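Abietadiene synthase, chloroplastic (Abies grandis, PDB 3S9V) belongs to the terpene synthases, a family of largely alpha-helical plant enzymes, and carries an N-terminal helical domain and a metal-binding domain. Local coordinates at residues 52-57 with 259-264; 58-63 with 109-114; 226-231 with 245-250; 263-268 with 451-456. One frame throughout, in Å; residues are numbered along the deposited sequence.

Interaction 1 (52-57 with 259-264); sequences TNPSAY and GNHVPC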
loop_
_atom_site.group_PDB
_atom_site.type_symbol
_atom_site.label_atom_id
_atom_site.label_comp_id
_atom_site.label_asym_id
_atom_site.label_seq_id
_atom_site.Cartn_x
_atom_site.Cartn_y
_atom_site.Cartn_z
ATOM N N THR A 52 14.643 12.366 -12.507
ATOM C CA THR A 52 15.135 11.102 -13.023
ATOM C C THR A 52 16.499 11.308 -13.661
ATOM O O THR A 52 16.988 12.432 -13.775
ATOM C CB THR A 52 14.148 10.502 -14.060
ATOM O OG1 THR A 52 14.623 9.223 -14.493
ATOM C CG2 THR A 52 14.016 11.411 -15.261
ATOM N N ASN A 53 17.109 10.211 -14.079
ATOM C CA ASN A 53 18.429 10.249 -14.680
ATOM C C ASN A 53 18.369 10.424 -16.200
ATOM O O ASN A 53 17.319 10.249 -16.825
ATOM C CB ASN A 53 19.164 8.950 -14.343
ATOM C CG ASN A 53 18.487 7.730 -14.942
ATOM O OD1 ASN A 53 17.262 7.609 -14.915
ATOM N ND2 ASN A 53 19.283 6.815 -15.475
ATOM N N PRO A 54 19.506 10.783 -16.810
ATOM C CA PRO A 54 19.549 10.965 -18.257
ATOM C C PRO A 54 19.482 9.620 -18.961
ATOM O O PRO A 54 19.900 8.601 -18.410
ATOM C CB PRO A 54 20.886 11.666 -18.474
ATOM C CG PRO A 54 21.725 11.153 -17.378
ATOM C CD PRO A 54 20.794 11.160 -16.196
ATOM N N SER A 55 18.915 9.616 -20.159
ATOM C CA SER A 55 18.828 8.402 -20.965
ATOM C C SER A 55 19.789 8.597 -22.133
ATOM O O SER A 55 19.492 9.332 -23.074
ATOM C CB SER A 55 17.412 8.191 -21.495
ATOM O OG SER A 55 17.381 7.086 -22.381
ATOM N N ALA A 56 20.953 7.965 -22.062
ATOM C CA ALA A 56 21.921 8.119 -23.131
ATOM C C ALA A 56 21.274 7.767 -24.468
ATOM O O ALA A 56 21.481 8.449 -25.472
ATOM C CB ALA A 56 23.128 7.236 -22.870
ATOM N N TYR A 57 20.473 6.711 -24.472
ATOM C CA TYR A 57 19.800 6.262 -25.689
ATOM C C TYR A 57 18.883 7.336 -26.292
ATOM O O TYR A 57 18.975 7.647 -27.478
ATOM C CB TYR A 57 18.987 5.003 -25.388
ATOM C CG TYR A 57 18.012 4.617 -26.474
ATOM C CD1 TYR A 57 18.433 3.919 -27.605
ATOM C CD2 TYR A 57 16.673 4.969 -26.379
ATOM C CE1 TYR A 57 17.536 3.582 -28.612
ATOM C CE2 TYR A 57 15.775 4.641 -27.372
ATOM C CZ TYR A 57 16.211 3.951 -28.486
ATOM O OH TYR A 57 15.319 3.658 -29.476
ATOM N N GLY A 259 18.211 20.642 -19.490
ATOM C CA GLY A 259 19.301 21.347 -20.139
ATOM C C GLY A 259 20.037 20.752 -21.334
ATOM O O GLY A 259 19.897 21.256 -22.454
ATOM N N ASN A 260 20.820 19.696 -21.123
ATOM C CA ASN A 260 21.596 19.116 -22.219
ATOM C C ASN A 260 21.370 17.627 -22.490
ATOM O O ASN A 260 22.148 17.001 -23.206
ATOM C CB ASN A 260 23.083 19.370 -21.969
ATOM C CG ASN A 260 23.579 18.715 -20.690
ATOM O OD1 ASN A 260 22.782 18.248 -19.869
ATOM N ND2 ASN A 260 24.902 18.680 -20.511
ATOM N N HIS A 261 20.308 17.065 -21.920
ATOM C CA HIS A 261 19.984 15.657 -22.130
ATOM C C HIS A 261 18.503 15.411 -21.837
ATOM O O HIS A 261 17.796 16.307 -21.374
ATOM C CB HIS A 261 20.832 14.767 -21.217
ATOM C CG HIS A 261 20.588 14.998 -19.757
ATOM N ND1 HIS A 261 21.259 15.959 -19.032
ATOM C CD2 HIS A 261 19.699 14.436 -18.905
ATOM C CE1 HIS A 261 20.794 15.979 -17.795
ATOM N NE2 HIS A 261 19.846 15.065 -17.693
ATOM N N VAL A 262 18.041 14.193 -22.105
ATOM C CA VAL A 262 16.653 13.825 -21.853
ATOM C C VAL A 262 16.528 12.438 -21.228
ATOM O O VAL A 262 17.450 11.622 -21.317
ATOM C CB VAL A 262 15.841 13.806 -23.154
ATOM C CG1 VAL A 262 15.968 15.131 -23.871
ATOM C CG2 VAL A 262 16.317 12.675 -24.031
ATOM N N PRO A 263 15.392 12.165 -20.557
ATOM C CA PRO A 263 15.122 10.861 -19.919
ATOM C C PRO A 263 14.456 9.948 -20.973
ATOM O O PRO A 263 14.333 10.340 -22.137
ATOM C CB PRO A 263 14.161 11.220 -18.792
ATOM C CG PRO A 263 13.361 12.356 -19.412
ATOM C CD PRO A 263 14.435 13.189 -20.090
ATOM N N CYS A 264 14.024 8.749 -20.588
ATOM C CA CYS A 264 13.389 7.869 -21.568
ATOM C C CYS A 264 11.870 8.043 -21.625
ATOM O O CYS A 264 11.183 7.348 -22.374
ATOM C CB CYS A 264 13.756 6.397 -21.319
ATOM S SG CYS A 264 13.291 5.727 -19.726
HETATM O O HOH W 1 15.631 8.040 -18.196
#
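S55 N and V262 O make the direct polar bond of this contact, which shows how the lead-in to a helix and a loop far away in sequence can be joined through peptide groups with side chains packed round them. The backbone N of S55 donates to V262 O at 2.7 Å, with an N-H...O angle of 162°. A water adds a second link, giving a proton to N53 O and accepting one from C264 N at 3.0 Å. Side-chain polar groups turn elsewhere: S55, the N-cap of helix 56-62, bonds through OG to D58, while T52 and N53 reach M454 and E95.

Apolar packing surrounds these bonds. The methyl CG2 of T52 lies against P263 CB at 3.5 Å, the two side chains meeting at about a right angle. CB of S55 rests on P263 C at 3.5 Å, and its OG, anti to the backbone N (chi1 174°), comes alongside C264 CB. Within its own segment, H261 ND1 donates to N260 OD1 at 2.9 Å, which restrains the rotation of the imidazole.

The touching parts run 95° apart and pair at one point. They join the N-cap of helix 56-62 to the loop between helices 245-258 and 269-282, in the helical N-terminal part of a terpene synthase. The direct bond and the water thus satisfy buried backbone groups just before a helix starts.

Interaction 2 (58-63 with 109-114); sequences DTAWVA and LACIIT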
loop_
_atom_site.group_PDB
_atom_site.type_symbol
_atom_site.label_atom_id
_atom_site.label_comp_id
_atom_site.label_asym_id
_atom_site.label_seq_id
_atom_site.Cartn_x
_atom_site.Cartn_y
_atom_site.Cartn_z
ATOM N N ASP A 58 17.995 7.893 -25.477
ATOM C CA ASP A 58 17.070 8.917 -25.951
ATOM C C ASP A 58 17.804 10.193 -26.314
ATOM O O ASP A 58 17.456 10.868 -27.284
ATOM C CB ASP A 58 16.018 9.214 -24.887
ATOM C CG ASP A 58 15.015 8.088 -24.734
ATOM O OD1 ASP A 58 13.898 8.194 -25.290
ATOM O OD2 ASP A 58 15.351 7.093 -24.063
ATOM N N THR A 59 18.828 10.520 -25.542
ATOM C CA THR A 59 19.591 11.720 -25.814
ATOM C C THR A 59 20.245 11.585 -27.176
ATOM O O THR A 59 20.296 12.543 -27.948
ATOM C CB THR A 59 20.644 11.936 -24.734
ATOM O OG1 THR A 59 19.983 12.031 -23.468
ATOM C CG2 THR A 59 21.430 13.207 -24.991
ATOM N N ALA A 60 20.722 10.382 -27.477
ATOM C CA ALA A 60 21.359 10.125 -28.760
ATOM C C ALA A 60 20.368 10.384 -29.899
ATOM O O ALA A 60 20.749 10.891 -30.956
ATOM C CB ALA A 60 21.860 8.690 -28.815
ATOM N N TRP A 61 19.100 10.045 -29.686
ATOM C CA TRP A 61 18.094 10.262 -30.722
ATOM C C TRP A 61 17.760 11.737 -30.893
ATOM O O TRP A 61 17.571 12.211 -32.013
ATOM C CB TRP A 61 16.823 9.453 -30.435
ATOM C CG TRP A 61 16.919 8.047 -30.962
ATOM C CD1 TRP A 61 17.363 6.943 -30.289
ATOM C CD2 TRP A 61 16.647 7.617 -32.308
ATOM N NE1 TRP A 61 17.387 5.853 -31.134
ATOM C CE2 TRP A 61 16.955 6.239 -32.377
ATOM C CE3 TRP A 61 16.179 8.266 -33.462
ATOM C CZ2 TRP A 61 16.809 5.494 -33.551
ATOM C CZ3 TRP A 61 16.033 7.519 -34.646
ATOM C CH2 TRP A 61 16.347 6.150 -34.675
ATOM N N VAL A 62 17.688 12.469 -29.790
ATOM C CA VAL A 62 17.417 13.895 -29.878
ATOM C C VAL A 62 18.589 14.565 -30.613
ATOM O O VAL A 62 18.390 15.441 -31.445
ATOM C CB VAL A 62 17.248 14.510 -28.468
ATOM C CG1 VAL A 62 17.176 16.015 -28.559
ATOM C CG2 VAL A 62 15.967 13.971 -27.823
ATOM N N ALA A 63 19.806 14.116 -30.319
ATOM C CA ALA A 63 21.025 14.658 -30.921
ATOM C C ALA A 63 21.091 14.474 -32.431
ATOM O O ALA A 63 21.889 15.117 -33.108
ATOM C CB ALA A 63 22.240 14.023 -30.274
ATOM N N LEU A 109 25.079 1.522 -29.091
ATOM C CA LEU A 109 24.780 1.489 -30.513
ATOM C C LEU A 109 24.174 2.835 -30.918
ATOM O O LEU A 109 24.615 3.454 -31.883
ATOM C CB LEU A 109 23.805 0.350 -30.818
ATOM C CG LEU A 109 23.402 0.179 -32.280
ATOM C CD1 LEU A 109 24.646 0.072 -33.148
ATOM C CD2 LEU A 109 22.536 -1.057 -32.429
ATOM N N ALA A 110 23.171 3.288 -30.165
ATOM C CA ALA A 110 22.521 4.561 -30.452
ATOM C C ALA A 110 23.504 5.739 -30.475
ATOM O O ALA A 110 23.422 6.596 -31.350
ATOM C CB ALA A 110 21.430 4.823 -29.437
ATOM N N CYS A 111 24.428 5.795 -29.522
ATOM C CA CYS A 111 25.391 6.897 -29.494
ATOM C C CYS A 111 26.425 6.828 -30.623
ATOM O O CYS A 111 26.819 7.851 -31.178
ATOM C CB CYS A 111 26.101 6.949 -28.133
ATOM S SG CYS A 111 25.006 7.427 -26.787
ATOM N N ILE A 112 26.861 5.620 -30.956
ATOM C CA ILE A 112 27.840 5.425 -32.021
ATOM C C ILE A 112 27.265 5.881 -33.354
ATOM O O ILE A 112 27.951 6.507 -34.165
ATOM C CB ILE A 112 28.247 3.943 -32.115
ATOM C CG1 ILE A 112 29.199 3.602 -30.969
ATOM C CG2 ILE A 112 28.870 3.648 -33.463
ATOM C CD1 ILE A 112 29.494 2.127 -30.865
ATOM N N ILE A 113 25.995 5.574 -33.582
ATOM C CA ILE A 113 25.354 5.972 -34.828
ATOM C C ILE A 113 25.253 7.498 -34.922
ATOM O O ILE A 113 25.543 8.077 -35.966
ATOM C CB ILE A 113 23.958 5.316 -34.942
ATOM C CG1 ILE A 113 24.135 3.808 -35.154
ATOM C CG2 ILE A 113 23.148 5.948 -36.068
ATOM C CD1 ILE A 113 22.837 3.022 -35.184
ATOM N N THR A 114 24.880 8.146 -33.822
ATOM C CA THR A 114 24.737 9.601 -33.795
ATOM C C THR A 114 26.067 10.347 -33.944
ATOM O O THR A 114 26.143 11.348 -34.657
ATOM C CB THR A 114 24.048 10.063 -32.494
ATOM O OG1 THR A 114 22.770 9.425 -32.384
ATOM C CG2 THR A 114 23.854 11.575 -32.495
#
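A60 and T114 meet where two nearly parallel helices approach closely, an example of small side chains letting backbones come together. The axes of 58-62 and 109-114 pass 8.5 Å apart at a crossing angle of 21°. The tight part centres on A60, whose CA lies 5.2 Å from the CA of C111. Its methyl points toward the other helix and fits among A110, C111 and T114: A60 CB stands 3.6 Å from A110 O, and it also touches A110 CB and, at 4.0 Å, C111 SG.

T114 contributes the polar element. Its OG1 lies anti to its own carbonyl carbon (chi1 -58°), which places the hydroxyl between two carbonyl oxygens, A60 O at 2.9 Å across the interface and A110 O at 3.1 Å one turn back in its own helix. The hydroxyl is within hydrogen-bonding range of both. The other branch, CG2, packs on A63 CB at 3.7 Å.

Away from this patch the contact thins, and A63 adds little beyond that methyl pair. The looser margin is nevertheless buried, because other parts of the protein close over it. Helix 77-85 packs on T59 and A63, helix 151-164 lies against A110 and W61, and helix 232-242 flanks D58 and W61. The pair therefore sits among helices of the N-terminal part of the protein, consistent with the alpha-barrel domains of plant terpene synthases.

Interaction 3 (226-231 with 245-250); sequences GSFLSS and KKCLDF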
loop_
_atom_site.group_PDB
_atom_site.type_symbol
_atom_site.label_atom_id
_atom_site.label_comp_id
_atom_site.label_asym_id
_atom_site.label_seq_id
_atom_site.Cartn_x
_atom_site.Cartn_y
_atom_site.Cartn_z
ATOM N N GLY A 226 2.439 17.232 -27.282
ATOM C CA GLY A 226 3.211 16.999 -28.490
ATOM C C GLY A 226 4.077 15.758 -28.530
ATOM O O GLY A 226 4.678 15.457 -29.561
ATOM N N SER A 227 4.145 15.018 -27.429
ATOM C CA SER A 227 4.974 13.821 -27.410
ATOM C C SER A 227 4.214 12.635 -27.950
ATOM O O SER A 227 3.002 12.694 -28.163
ATOM C CB SER A 227 5.410 13.478 -25.989
ATOM O OG SER A 227 4.449 12.632 -25.369
ATOM N N PHE A 228 4.943 11.552 -28.172
ATOM C CA PHE A 228 4.342 10.310 -28.609
ATOM C C PHE A 228 4.610 9.365 -27.440
ATOM O O PHE A 228 5.733 8.903 -27.224
ATOM C CB PHE A 228 4.970 9.866 -29.927
ATOM C CG PHE A 228 4.358 10.551 -31.123
ATOM C CD1 PHE A 228 3.224 10.022 -31.737
ATOM C CD2 PHE A 228 4.846 11.782 -31.562
ATOM C CE1 PHE A 228 2.575 10.707 -32.762
ATOM C CE2 PHE A 228 4.204 12.481 -32.588
ATOM C CZ PHE A 228 3.064 11.944 -33.190
ATOM N N LEU A 229 3.556 9.145 -26.658
ATOM C CA LEU A 229 3.583 8.321 -25.454
ATOM C C LEU A 229 4.723 8.670 -24.505
ATOM O O LEU A 229 5.336 7.792 -23.897
ATOM C CB LEU A 229 3.623 6.831 -25.796
ATOM C CG LEU A 229 2.435 6.185 -25.076
ATOM C CD1 LEU A 229 1.417 5.758 -26.099
ATOM C CD2 LEU A 229 2.884 5.021 -24.229
ATOM N N SER A 230 4.991 9.968 -24.405
ATOM C CA SER A 230 6.012 10.545 -23.534
ATOM C C SER A 230 7.460 10.191 -23.827
ATOM O O SER A 230 8.350 10.567 -23.060
ATOM C CB SER A 230 5.702 10.218 -22.072
ATOM O OG SER A 230 6.101 8.907 -21.733
ATOM N N SER A 231 7.705 9.494 -24.932
ATOM C CA SER A 231 9.064 9.091 -25.296
ATOM C C SER A 231 9.815 10.114 -26.156
ATOM O O SER A 231 9.397 10.432 -27.266
ATOM C CB SER A 231 9.014 7.749 -26.032
ATOM O OG SER A 231 10.269 7.428 -26.599
ATOM N N LYS A 245 5.791 20.418 -35.699
ATOM C CA LYS A 245 6.273 21.351 -34.685
ATOM C C LYS A 245 5.956 21.049 -33.221
ATOM O O LYS A 245 6.772 21.346 -32.348
ATOM C CB LYS A 245 5.815 22.767 -35.056
ATOM C CG LYS A 245 6.388 23.221 -36.407
ATOM C CD LYS A 245 5.607 24.369 -37.031
ATOM C CE LYS A 245 6.159 24.713 -38.413
ATOM N NZ LYS A 245 5.335 25.737 -39.120
ATOM N N LYS A 246 4.794 20.473 -32.928
ATOM C CA LYS A 246 4.493 20.159 -31.537
ATOM C C LYS A 246 5.533 19.174 -30.994
ATOM O O LYS A 246 5.879 19.223 -29.813
ATOM C CB LYS A 246 3.075 19.602 -31.388
ATOM C CG LYS A 246 2.003 20.662 -31.603
ATOM C CD LYS A 246 0.710 20.320 -30.882
ATOM C CE LYS A 246 0.914 20.310 -29.373
ATOM N NZ LYS A 246 -0.349 20.024 -28.640
ATOM N N CYS A 247 6.043 18.295 -31.852
ATOM C CA CYS A 247 7.076 17.355 -31.429
ATOM C C CYS A 247 8.244 18.178 -30.876
ATOM O O CYS A 247 8.796 17.876 -29.814
ATOM C CB CYS A 247 7.581 16.519 -32.613
ATOM S SG CYS A 247 6.446 15.263 -33.242
ATOM N N LEU A 248 8.607 19.228 -31.607
ATOM C CA LEU A 248 9.707 20.088 -31.199
ATOM C C LEU A 248 9.395 20.791 -29.877
ATOM O O LEU A 248 10.276 20.939 -29.029
ATOM C CB LEU A 248 10.000 21.124 -32.285
ATOM C CG LEU A 248 11.452 21.603 -32.343
ATOM C CD1 LEU A 248 12.358 20.427 -32.700
ATOM C CD2 LEU A 248 11.591 22.716 -33.377
ATOM N N ASP A 249 8.147 21.215 -29.696
ATOM C CA ASP A 249 7.758 21.877 -28.456
ATOM C C ASP A 249 7.961 20.934 -27.267
ATOM O O ASP A 249 8.380 21.371 -26.190
ATOM C CB ASP A 249 6.294 22.321 -28.500
ATOM C CG ASP A 249 6.020 23.325 -29.604
ATOM O OD1 ASP A 249 6.930 24.113 -29.934
ATOM O OD2 ASP A 249 4.889 23.334 -30.131
ATOM N N PHE A 250 7.670 19.645 -27.461
ATOM C CA PHE A 250 7.844 18.667 -26.386
ATOM C C PHE A 250 9.314 18.465 -26.052
ATOM O O PHE A 250 9.677 18.326 -24.886
ATOM C CB PHE A 250 7.219 17.310 -26.743
ATOM C CG PHE A 250 7.498 16.239 -25.720
ATOM C CD1 PHE A 250 8.443 15.246 -25.965
ATOM C CD2 PHE A 250 6.847 16.252 -24.486
ATOM C CE1 PHE A 250 8.742 14.281 -24.995
ATOM C CE2 PHE A 250 7.136 15.296 -23.511
ATOM C CZ PHE A 250 8.087 14.307 -23.767
#
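G226 O is gripped from two directions in sequence: it accepts from Q222 NE2 and receives a C-H...O contact from C247 CA, 3.6 Å away across the interface. Close approach is possible here because G226, at a positive phi of 85° that suits glycine, brings its CA to 3.7 Å from K246 O. K246 itself, bent at chi3, passes G226 and gives its ammonium to K224 O.

Next along the loop, S227 OG accepts from S230 N at 2.9 Å. This ST motif ties the start of the segment to the type I' turn F228-S231, which is also closed by the backbone bond from S231 N to F228 O.

The contact packs the loop before helix 232-242 against the first turns of helix 245-258 in the N-terminal helical domain of a terpene synthase. S231 is the N-cap of 232-242, its side chain bonding to S234 N, and T235 of that helix touches both S227 and C247.

S227 CB lies over one face of the F250 ring in a CH-pi contact, at a modelled spacing too tight to trust. F250 CG is anti to the backbone N (chi1 174°), which extends the ring from helix 245-258 to the loop, where CZ comes to 3.8 Å from S230 O. A second aromatic points the other way across the interface: C247 SG sits at the edge of the F228 ring, near its plane and 3.6 Å from CE2, a sulfur-aromatic contact.

Interaction 4 (263-268 with 451-456); sequences PCHYPL and TVYMMP
An edge-to-face aromatic pair, H265 on Y453, dominates this side-chain contact between the loop leading to helix 269-282 and the region around the short strand 452-453. It illustrates how a loop and a short strand can be held by ring and sulfur packing without pairing their backbones. The imidazole turns its CE1-NE2 edge onto one face of the tyrosine, NE2 over the ring centre and CE1 3.4 Å from Y453 CE2. The planes stand at 88° and the centroids are 4.4 Å apart, a nearly perpendicular T-shaped pair. In Y453, CG lies between the backbone N and the carbonyl carbon (chi1 65°), placing the ring beside the loop, and a chi2 of 103° turns its face to the histidine.

C264 reinforces the pair. Its SG lies over the centre of the H265 ring, 3.4 Å above the plane, and approaches Y453 obliquely, 4.0 Å from CD2. The sulfur is thus in contact with both rings, while T451 OG1 stands 3.5 Å from C264 SG at the start of the contact.

Strand 452-453 belongs to a small two-stranded antiparallel hairpin with 447-448, a minor beta element in this predominantly helical terpene synthase fold. Y453 bonds through its backbone to W447 of the partner strand, whose ring also meets the phenol.

Farther along, the methyl CD1 of L268 reaches M455 SD at 3.7 Å, the two side chains meeting at a slant. L268 is also the N-cap of helix 269-282. Y266 packs on helix 245-258, while H265 also touches S230 and Y204.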
loop_
_atom_site.group_PDB
_atom_site.type_symbol
_atom_site.label_atom_id
_atom_site.label_comp_id
_atom_site.label_asym_id
_atom_site.label_seq_id
_atom_site.Cartn_x
_atom_site.Cartn_y
_atom_site.Cartn_z
ATOM N N PRO A 263 15.392 12.165 -20.557
ATOM C CA PRO A 263 15.122 10.861 -19.919
ATOM C C PRO A 263 14.456 9.948 -20.973
ATOM O O PRO A 263 14.333 10.340 -22.137
ATOM C CB PRO A 263 14.161 11.220 -18.792
ATOM C CG PRO A 263 13.361 12.356 -19.412
ATOM C CD PRO A 263 14.435 13.189 -20.090
ATOM N N CYS A 264 14.024 8.749 -20.588
ATOM C CA CYS A 264 13.389 7.869 -21.568
ATOM C C CYS A 264 11.870 8.043 -21.625
ATOM O O CYS A 264 11.183 7.348 -22.374
ATOM C CB CYS A 264 13.756 6.397 -21.319
ATOM S SG CYS A 264 13.291 5.727 -19.726
ATOM N N HIS A 265 11.363 8.987 -20.835
ATOM C CA HIS A 265 9.937 9.319 -20.797
ATOM C C HIS A 265 9.723 10.474 -19.830
ATOM O O HIS A 265 10.344 10.539 -18.765
ATOM C CB HIS A 265 9.095 8.104 -20.398
ATOM C CG HIS A 265 9.677 7.305 -19.276
ATOM N ND1 HIS A 265 9.424 5.961 -19.116
ATOM C CD2 HIS A 265 10.515 7.653 -18.269
ATOM C CE1 HIS A 265 10.083 5.512 -18.062
ATOM N NE2 HIS A 265 10.753 6.520 -17.531
ATOM N N TYR A 266 8.857 11.398 -20.221
ATOM C CA TYR A 266 8.582 12.579 -19.420
ATOM C C TYR A 266 7.260 13.174 -19.892
ATOM O O TYR A 266 6.864 12.979 -21.040
ATOM C CB TYR A 266 9.710 13.605 -19.613
ATOM C CG TYR A 266 10.045 14.418 -18.384
ATOM C CD1 TYR A 266 10.545 13.804 -17.232
ATOM C CD2 TYR A 266 9.839 15.797 -18.358
ATOM C CE1 TYR A 266 10.824 14.548 -16.076
ATOM C CE2 TYR A 266 10.118 16.553 -17.207
ATOM C CZ TYR A 266 10.608 15.918 -16.075
ATOM O OH TYR A 266 10.881 16.655 -14.951
ATOM N N PRO A 267 6.540 13.872 -18.997
ATOM C CA PRO A 267 6.937 14.089 -17.599
ATOM C C PRO A 267 6.578 12.879 -16.726
ATOM O O PRO A 267 6.077 11.864 -17.229
ATOM C CB PRO A 267 6.168 15.356 -17.217
ATOM C CG PRO A 267 4.905 15.240 -18.033
ATOM C CD PRO A 267 5.412 14.752 -19.374
ATOM N N LEU A 268 6.822 12.985 -15.422
ATOM C CA LEU A 268 6.541 11.881 -14.505
ATOM C C LEU A 268 5.876 12.363 -13.216
ATOM O O LEU A 268 5.972 11.713 -12.175
ATOM C CB LEU A 268 7.854 11.165 -14.170
ATOM C CG LEU A 268 8.628 10.593 -15.367
ATOM C CD1 LEU A 268 9.979 10.068 -14.907
ATOM C CD2 LEU A 268 7.816 9.475 -16.022
ATOM N N THR A 451 14.876 2.204 -21.269
ATOM C CA THR A 451 16.237 2.070 -20.739
ATOM C C THR A 451 16.131 1.925 -19.224
ATOM O O THR A 451 15.034 1.971 -18.662
ATOM C CB THR A 451 17.075 3.342 -20.995
ATOM O OG1 THR A 451 16.543 4.416 -20.205
ATOM C CG2 THR A 451 17.036 3.738 -22.475
ATOM N N VAL A 452 17.264 1.737 -18.558
ATOM C CA VAL A 452 17.244 1.645 -17.104
ATOM C C VAL A 452 17.198 3.080 -16.582
ATOM O O VAL A 452 17.999 3.923 -16.994
ATOM C CB VAL A 452 18.511 0.965 -16.538
ATOM C CG1 VAL A 452 18.555 1.148 -15.030
ATOM C CG2 VAL A 452 18.503 -0.520 -16.871
ATOM N N TYR A 453 16.255 3.375 -15.697
ATOM C CA TYR A 453 16.167 4.724 -15.157
ATOM C C TYR A 453 16.035 4.704 -13.640
ATOM O O TYR A 453 15.763 3.660 -13.045
ATOM C CB TYR A 453 15.015 5.499 -15.820
ATOM C CG TYR A 453 13.621 4.977 -15.544
ATOM C CD1 TYR A 453 12.794 5.621 -14.634
ATOM C CD2 TYR A 453 13.116 3.864 -16.214
ATOM C CE1 TYR A 453 11.499 5.178 -14.399
ATOM C CE2 TYR A 453 11.808 3.410 -15.984
ATOM C CZ TYR A 453 11.005 4.081 -15.073
ATOM O OH TYR A 453 9.700 3.686 -14.827
ATOM N N MET A 454 16.250 5.858 -13.015
ATOM C CA MET A 454 16.197 5.954 -11.564
ATOM C C MET A 454 15.254 7.054 -11.104
ATOM O O MET A 454 15.173 8.111 -11.727
ATOM C CB MET A 454 17.599 6.227 -11.027
ATOM C CG MET A 454 18.682 5.393 -11.705
ATOM S SD MET A 454 20.345 5.795 -11.157
ATOM C CE MET A 454 20.303 7.575 -11.185
ATOM N N MET A 455 14.541 6.806 -10.011
ATOM C CA MET A 455 13.626 7.800 -9.486
ATOM C C MET A 455 14.048 8.169 -8.064
ATOM O O MET A 455 13.577 7.578 -7.095
ATOM C CB MET A 455 12.192 7.267 -9.507
ATOM C CG MET A 455 11.174 8.249 -10.102
ATOM S SD MET A 455 11.302 8.448 -11.889
ATOM C CE MET A 455 10.920 6.942 -12.301
ATOM N N PRO A 456 14.954 9.157 -7.935
ATOM C CA PRO A 456 15.513 9.682 -6.681
ATOM C C PRO A 456 14.498 9.997 -5.580
ATOM O O PRO A 456 14.832 9.954 -4.393
ATOM C CB PRO A 456 16.258 10.937 -7.137
ATOM C CG PRO A 456 16.718 10.566 -8.503
ATOM C CD PRO A 456 15.503 9.896 -9.087
#

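In the fold
The four contacts form one connected patch on the same side of the chain's centre. Interactions 1 and 4 are the closest, their centres about 8 Å apart; they share P263 and C264, and both M454 N and M454 O bond to side chains of 52-57. Interaction 2 continues helix 56-62 from interaction 1, their centres about 11 Å apart, with T59 OG1 probably accepting from V262 N. The centres of interactions 3 and 4 are about 16 Å apart, and S230 O probably accepts from Y266 N at 3.0 Å. D58 lies near residues of all the other contacts, with OD2 3.2 Å from C264 CB. No ligand or metal is involved, so these contacts describe packing within the helical fold.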